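Local coordinates for protein copper-transporting ATPase PAA1, chloroplastic (PDB 5LBD) that couples ATP hydrolysis to monovalent copper transport across the plastid envelope, represented here by the nucleotide-binding N-domain of this P1B-type ATPase, at residues Gly87-Glu90 / Trp91-His95. The protein carries 2 engineered substitutions. Sequence-based numbering, arbitrary orientation.
Sequences GTLE and WVKRH
Trp91 O takes two hydrogen bonds from His95, one from its backbone N and one from ND1 (2.8 Å), which arrive from opposite faces of the carbonyl plane, while Trp91 N at the other end of the residue donates to Thr88 OG1 (3.0 Å). Thr88 is thus the N-cap of the short helix 89-94, which follows strand 82-87 and packs on the antiparallel sheet of the N-domain. The Thr88 chi1 of 64° lodges OG1 between its own N and carbonyl carbon, turned into the first helical turn, where Trp91 CB also approaches. Val92 N to Thr88 O, Lys93 N to Leu89 O and Arg94 N to Glu90 O run on as successive i to i+4 bonds. The exposed, extended Lys93 chain passes Leu89, and Lys93 CE lies 3.9 Å from Leu89 CG. Leu89 CD1 meets Val92 CG2 at 4.1 Å, both side chains against Tyr117. Trp91 and Val92 touch Thr85 of strand 82-87. The indole NE1 is bonded to Ala75 O, and Arg94 NH2 forms a salt bridge with Glu70 OE2. Gly87 CA lies 3.9 Å from Trp91 CD1. The ND1 bond holds the imidazole with His95 CE1 3.2 Å above the Trp91 indole plane, near the border of the ring system.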
# COMPACT_ATOMS: atom_id res chain seq x y z
N GLY A 87 4.18 0.81 -3.43
CA GLY A 87 4.88 1.34 -4.58
C GLY A 87 4.87 0.44 -5.78
O GLY A 87 3.93 -0.34 -5.98
N THR A 88 5.87 0.62 -6.63
CA THR A 88 5.95 -0.21 -7.82
C THR A 88 6.20 -1.67 -7.44
O THR A 88 6.65 -2.00 -6.35
CB THR A 88 7.11 0.22 -8.73
OG1 THR A 88 8.34 0.01 -8.04
CG2 THR A 88 7.00 1.66 -9.14
N LEU A 89 5.96 -2.54 -8.42
CA LEU A 89 6.26 -3.95 -8.22
C LEU A 89 7.75 -4.15 -7.92
O LEU A 89 8.11 -4.93 -7.03
CB LEU A 89 5.84 -4.73 -9.45
CG LEU A 89 6.07 -6.25 -9.40
CD1 LEU A 89 5.30 -6.84 -8.22
CD2 LEU A 89 5.67 -6.91 -10.69
N GLU A 90 8.61 -3.40 -8.61
CA GLU A 90 10.05 -3.49 -8.35
C GLU A 90 10.38 -3.10 -6.93
O GLU A 90 11.22 -3.74 -6.28
CB GLU A 90 10.85 -2.60 -9.32
CG GLU A 90 10.53 -2.80 -10.79
CD GLU A 90 9.45 -1.81 -11.29
OE1 GLU A 90 8.24 -2.14 -11.20
OE2 GLU A 90 9.81 -0.69 -11.76
N TRP A 91 9.72 -2.05 -6.42
CA TRP A 91 9.96 -1.57 -5.06
C TRP A 91 9.59 -2.61 -4.02
O TRP A 91 10.35 -2.88 -3.09
CB TRP A 91 9.16 -0.28 -4.85
CG TRP A 91 9.09 0.27 -3.50
CD1 TRP A 91 8.05 0.18 -2.62
CD2 TRP A 91 10.09 1.07 -2.86
NE1 TRP A 91 8.36 0.87 -1.47
CE2 TRP A 91 9.61 1.43 -1.60
CE3 TRP A 91 11.36 1.51 -3.24
CZ2 TRP A 91 10.33 2.22 -0.71
CZ3 TRP A 91 12.09 2.30 -2.36
CH2 TRP A 91 11.59 2.64 -1.10
N VAL A 92 8.43 -3.22 -4.17
CA VAL A 92 8.00 -4.15 -3.14
C VAL A 92 8.82 -5.44 -3.21
O VAL A 92 9.08 -6.06 -2.18
CB VAL A 92 6.49 -4.41 -3.26
CG1 VAL A 92 5.72 -3.08 -3.18
CG2 VAL A 92 6.15 -5.18 -4.53
N LYS A 93 9.22 -5.87 -4.41
CA LYS A 93 10.13 -7.01 -4.52
C LYS A 93 11.50 -6.70 -3.94
O LYS A 93 12.16 -7.58 -3.36
CB LYS A 93 10.29 -7.40 -5.98
CG LYS A 93 9.12 -8.04 -6.67
CD LYS A 93 9.51 -8.29 -8.14
CE LYS A 93 8.56 -9.19 -8.89
NZ LYS A 93 9.12 -9.47 -10.26
N ARG A 94 11.99 -5.48 -4.14
CA ARG A 94 13.31 -5.14 -3.63
C ARG A 94 13.32 -5.21 -2.11
O ARG A 94 14.33 -5.57 -1.51
CB ARG A 94 13.73 -3.74 -4.08
CG ARG A 94 15.19 -3.48 -4.05
CD ARG A 94 15.37 -1.98 -4.27
NE ARG A 94 15.26 -1.23 -3.02
CZ ARG A 94 15.24 0.10 -2.95
NH1 ARG A 94 15.24 0.84 -4.06
NH2 ARG A 94 15.22 0.70 -1.78
N HIS A 95 12.20 -4.89 -1.51
CA HIS A 95 12.03 -4.97 -0.07
C HIS A 95 11.64 -6.37 0.42
O HIS A 95 11.30 -6.52 1.61
CB HIS A 95 10.97 -3.95 0.35
CG HIS A 95 11.47 -2.54 0.32
ND1 HIS A 95 11.62 -1.81 -0.84
CD2 HIS A 95 11.92 -1.75 1.32
CE1 HIS A 95 12.15 -0.64 -0.55
NE2 HIS A 95 12.33 -0.57 0.76